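Local coordinates for protein metallopeptidase containing co-catalytic metalloactive site (Shewanella denitrificans OS217, PDB 3B2Y) that probably acts as a zinc-dependent metallocarboxypeptidase of the M14 family, or a related metal-dependent hydrolase, at residues E78-A81 with G82-M86; D252-R255 with R256-A259. One frame throughout, in Å; residues are numbered along the deposited sequence.

In the fold
From the N terminus, contact 1 comes first: residues 78-81 form the end of the loop after strand 68-73 and, from Ala81, enter helix 81-92, which holds residues 82-86. Contact 2, residues 252-255 with 256-259, comes after strand 242-248. Contact 1 closes the turn from the loop into helix 81-92, contact 2 the first turn or two of helix 253-271 after its N-cap; neither closes a long loop, and they stand in series without nesting or crossing. Although far apart in sequence, their centres lie about 9 Å apart, with Ala81 CB 3.5 Å from Arg256 CB and Phe253 CZ 3.8 Å from Trp84 CD1. Together they pack the two helix starts against each other beside the metal-binding loop.

Contact 1 of 2, residues E78-A81 with G82-M86; sequences EEAA and GPWGM. With NI (nickel (II) ion), chain C.
Trp84 turns the edge of its indole toward the carbonyl of Ala80: Ala80 O lies near the ring plane, 3.1 Å from Trp84 CD1. With CG beside the backbone N (chi1 -66°) and the ring turned by chi2 near 101°, the CD1 edge faces the oxygen that Trp84 N also reaches by a 3.3 Å hydrogen bond to Ala80 O. Pro83 approaches the same oxygen with CD, 3.1 Å from Ala80 O, while the indole NE1 bonds to Ser22 O. A second helical bond runs from Gly85 N to Ala81 O, 2.8 Å; a side chain on Gly85 would collide with that oxygen. The Glu79 side chain leads the other way: extended beyond CG, it puts both carboxylate oxygens on the nickel ion, OE1 at 2.1 Å and OE2 at 2.2 Å. His76, His170 and two waters complete the site, and His76 with Glu79 matches the HxxE motif of M14 peptidases, whose metal is probably zinc in the cell. Arg119 and the backbone N of Glu171 hold the same carboxylate, while Glu79 O accepts from Gly82 N at 3.3 Å; this backbone bond joins the bidentate metal ligand to the first turn of helix 81-92.

Contact 2 of 2, residues D252-R255 with R256-A259; sequences DFDR and RVQA
Phe253 presents the edge of its ring to the guanidinium of Arg256, the two planes standing 89° apart. The ring atom CD1 sits over one face of the guanidinium, 3.4 Å from Arg256 NH2. On the ring's own face lies Val257, whose CG2 makes a CH-pi contact 4.0 Å from the Phe253 centroid, 29° off the normal. With CG anti to the backbone N (chi1 -174°) and the ring turned at chi2, Phe253 offers its edge to Arg256 and a face to Val257. The Arg256 chain, bent at chi2 and chi3, doubles back toward the helix start, passing its CD 3.4 Å from Asp252 O. This is the N-terminal end of helix 253-271: Asp252 is the N-cap, and its OD2 accepts from Arg255 N at 2.9 Å on the anti side of the carboxylate. The first i to i+4 bond runs from Arg256 N to Asp252 O (3.0 Å); Val257, Gln258 and Ala259 continue the series. Farther out, Arg256 NE forms a salt bridge with Glu171, NH1 bonds to Glu251 O, and Trp13 adds a cation-pi contact. Glu171 also accepts from Ala81 N through OE2, which links the salt bridge to the start of helix 81-92. An alanine here would take away the guanidinium, so that Glu171 would probably lose its salt-bridge mate and the Phe253 ring would probably be less held against turning. Asp254 turns to the Ser15 hydroxyl and the backbone N atoms of Glu16 and Ile17, joining the helix start to the N-terminal part of the chain.

Contact 1 of 2, residues E78-A81 with G82-M86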
loop_
_atom_site.group_PDB
_atom_site.type_symbol
_atom_site.label_atom_id
_atom_site.label_comp_id
_atom_site.label_asym_id
_atom_site.label_seq_id
_atom_site.Cartn_x
_atom_site.Cartn_y
_atom_site.Cartn_z
ATOM N N GLU A 78 -1.569 -10.552 -6.522
ATOM C CA GLU A 78 -2.049 -10.181 -7.863
ATOM C C GLU A 78 -2.048 -8.636 -8.039
ATOM O O GLU A 78 -2.239 -8.150 -9.145
ATOM C CB GLU A 78 -3.426 -10.797 -8.160
ATOM C CG GLU A 78 -4.709 -10.089 -7.742
ATOM C CD GLU A 78 -4.983 -10.163 -6.273
ATOM O OE1 GLU A 78 -4.003 -10.354 -5.536
ATOM O OE2 GLU A 78 -6.156 -9.992 -5.835
ATOM N N GLU A 79 -1.876 -7.897 -6.939
ATOM C CA GLU A 79 -1.946 -6.423 -6.939
ATOM C C GLU A 79 -0.561 -5.788 -7.083
ATOM O O GLU A 79 -0.158 -4.958 -6.289
ATOM C CB GLU A 79 -2.652 -5.972 -5.651
ATOM C CG GLU A 79 -4.082 -6.517 -5.638
ATOM C CD GLU A 79 -4.896 -6.206 -4.367
ATOM O OE1 GLU A 79 -4.426 -5.391 -3.556
ATOM O OE2 GLU A 79 -5.973 -6.878 -4.187
ATOM N N ALA A 80 0.167 -6.214 -8.121
ATOM C CA ALA A 80 1.611 -5.960 -8.268
ATOM C C ALA A 80 1.997 -4.494 -8.549
ATOM O O ALA A 80 3.147 -4.058 -8.263
ATOM C CB ALA A 80 2.224 -6.916 -9.331
ATOM N N ALA A 81 1.050 -3.701 -9.045
ATOM C CA ALA A 81 1.288 -2.279 -9.269
ATOM C C ALA A 81 1.576 -1.482 -8.010
ATOM O O ALA A 81 2.161 -0.388 -8.066
ATOM C CB ALA A 81 0.078 -1.596 -10.042
ATOM N N GLY A 82 1.142 -1.995 -6.865
ATOM C CA GLY A 82 1.476 -1.344 -5.604
ATOM C C GLY A 82 2.982 -1.327 -5.289
ATOM O O GLY A 82 3.596 -0.272 -5.191
ATOM N N PRO A 83 3.581 -2.507 -5.092
ATOM C CA PRO A 83 4.992 -2.527 -4.728
ATOM C C PRO A 83 5.862 -1.885 -5.827
ATOM O O PRO A 83 6.765 -1.105 -5.511
ATOM C CB PRO A 83 5.280 -4.006 -4.526
ATOM C CG PRO A 83 3.955 -4.577 -4.258
ATOM C CD PRO A 83 3.028 -3.862 -5.129
ATOM N N TRP A 84 5.547 -2.127 -7.112
ATOM C CA TRP A 84 6.306 -1.450 -8.183
ATOM C C TRP A 84 6.025 0.082 -8.213
ATOM O O TRP A 84 6.920 0.859 -8.537
ATOM C CB TRP A 84 6.091 -2.076 -9.575
ATOM C CG TRP A 84 6.615 -3.469 -9.700
ATOM C CD1 TRP A 84 5.902 -4.586 -9.648
ATOM C CD2 TRP A 84 7.973 -3.848 -9.890
ATOM N NE1 TRP A 84 6.707 -5.685 -9.812
ATOM C CE2 TRP A 84 7.999 -5.255 -9.974
ATOM C CE3 TRP A 84 9.181 -3.137 -9.999
ATOM C CZ2 TRP A 84 9.174 -5.954 -10.088
ATOM C CZ3 TRP A 84 10.361 -3.837 -10.158
ATOM C CH2 TRP A 84 10.347 -5.240 -10.242
ATOM N N GLY A 85 4.783 0.469 -7.870
ATOM C CA GLY A 85 4.385 1.875 -7.685
ATOM C C GLY A 85 5.244 2.540 -6.634
ATOM O O GLY A 85 5.734 3.669 -6.831
HETATM N N MSE A 86 5.493 1.840 -5.531
HETATM C CA MSE A 86 6.364 2.396 -4.500
HETATM C C MSE A 86 7.795 2.578 -4.942
HETATM O O MSE A 86 8.439 3.547 -4.601
HETATM C CB MSE A 86 6.311 1.556 -3.236
HETATM C CG MSE A 86 6.763 2.378 -2.006
HETATM SE SE MSE A 86 6.600 1.310 -0.387
HETATM C CE MSE A 86 4.679 0.819 -0.661
HETATM NI NI NI C . -5.988 -5.838 -2.241
HETATM O O HOH W 1 -7.718 -4.865 -3.405
HETATM O O HOH W 2 -7.662 -6.027 -1.571
#

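Contact 2 of 2, residues D252-R255 with R256-A259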
loop_
_atom_site.group_PDB
_atom_site.type_symbol
_atom_site.label_atom_id
_atom_site.label_comp_id
_atom_site.label_asym_id
_atom_site.label_seq_id
_atom_site.Cartn_x
_atom_site.Cartn_y
_atom_site.Cartn_z
ATOM N N ASP A 252 -3.623 -0.688 -18.107
ATOM C CA ASP A 252 -2.205 -0.802 -18.437
ATOM C C ASP A 252 -1.313 -0.767 -17.162
ATOM O O ASP A 252 -1.442 0.122 -16.338
ATOM C CB ASP A 252 -1.803 0.315 -19.428
ATOM C CG ASP A 252 -0.308 0.343 -19.710
ATOM O OD1 ASP A 252 0.153 -0.410 -20.593
ATOM O OD2 ASP A 252 0.423 1.116 -19.040
ATOM N N PHE A 253 -0.417 -1.741 -17.056
ATOM C CA PHE A 253 0.364 -1.931 -15.860
ATOM C C PHE A 253 1.182 -0.708 -15.542
ATOM O O PHE A 253 1.180 -0.244 -14.429
ATOM C CB PHE A 253 1.285 -3.160 -15.991
ATOM C CG PHE A 253 2.014 -3.493 -14.725
ATOM C CD1 PHE A 253 1.342 -4.046 -13.649
ATOM C CD2 PHE A 253 3.353 -3.163 -14.571
ATOM C CE1 PHE A 253 1.997 -4.330 -12.474
ATOM C CE2 PHE A 253 4.021 -3.443 -13.382
ATOM C CZ PHE A 253 3.351 -4.006 -12.337
ATOM N N ASP A 254 1.882 -0.184 -16.532
ATOM C CA ASP A 254 2.753 0.963 -16.269
ATOM C C ASP A 254 1.966 2.229 -15.886
ATOM O O ASP A 254 2.414 3.018 -15.054
ATOM C CB ASP A 254 3.738 1.163 -17.423
ATOM C CG ASP A 254 4.912 0.136 -17.386
ATOM O OD1 ASP A 254 5.233 -0.406 -16.285
ATOM O OD2 ASP A 254 5.506 -0.133 -18.465
ATOM N N ARG A 255 0.770 2.381 -16.425
ATOM C CA ARG A 255 -0.119 3.431 -15.953
ATOM C C ARG A 255 -0.561 3.203 -14.497
ATOM O O ARG A 255 -0.816 4.157 -13.750
ATOM C CB ARG A 255 -1.360 3.498 -16.844
ATOM C CG ARG A 255 -2.085 4.808 -16.813
ATOM C CD ARG A 255 -2.951 5.012 -18.060
ATOM N NE ARG A 255 -3.675 6.277 -17.963
ATOM C CZ ARG A 255 -3.137 7.472 -18.192
ATOM N NH1 ARG A 255 -1.862 7.597 -18.543
ATOM N NH2 ARG A 255 -3.883 8.559 -18.059
ATOM N N ARG A 256 -0.712 1.947 -14.097
ATOM C CA ARG A 256 -1.101 1.663 -12.712
ATOM C C ARG A 256 0.029 1.974 -11.776
ATOM O O ARG A 256 -0.218 2.524 -10.727
ATOM C CB ARG A 256 -1.525 0.196 -12.526
ATOM C CG ARG A 256 -2.982 -0.079 -13.016
ATOM C CD ARG A 256 -3.078 -1.398 -13.755
ATOM N NE ARG A 256 -2.615 -2.495 -12.928
ATOM C CZ ARG A 256 -2.325 -3.709 -13.390
ATOM N NH1 ARG A 256 -2.503 -3.992 -14.664
ATOM N NH2 ARG A 256 -1.809 -4.625 -12.605
ATOM N N VAL A 257 1.244 1.728 -12.238
ATOM C CA VAL A 257 2.460 2.034 -11.488
ATOM C C VAL A 257 2.533 3.521 -11.286
ATOM O O VAL A 257 2.720 3.978 -10.152
ATOM C CB VAL A 257 3.711 1.496 -12.221
ATOM C CG1 VAL A 257 4.977 2.029 -11.574
ATOM C CG2 VAL A 257 3.698 -0.073 -12.220
ATOM N N GLN A 258 2.276 4.266 -12.363
ATOM C CA GLN A 258 2.256 5.721 -12.315
ATOM C C GLN A 258 1.188 6.282 -11.384
ATOM O O GLN A 258 1.470 7.201 -10.623
ATOM C CB GLN A 258 2.130 6.317 -13.732
ATOM C CG GLN A 258 3.408 6.123 -14.531
ATOM C CD GLN A 258 3.206 6.349 -16.036
ATOM O OE1 GLN A 258 2.105 6.169 -16.580
ATOM N NE2 GLN A 258 4.268 6.768 -16.704
ATOM N N ALA A 259 -0.023 5.742 -11.449
ATOM C CA ALA A 259 -1.124 6.166 -10.623
ATOM C C ALA A 259 -0.861 5.923 -9.118
ATOM O O ALA A 259 -1.152 6.800 -8.296
ATOM C CB ALA A 259 -2.440 5.496 -11.063
#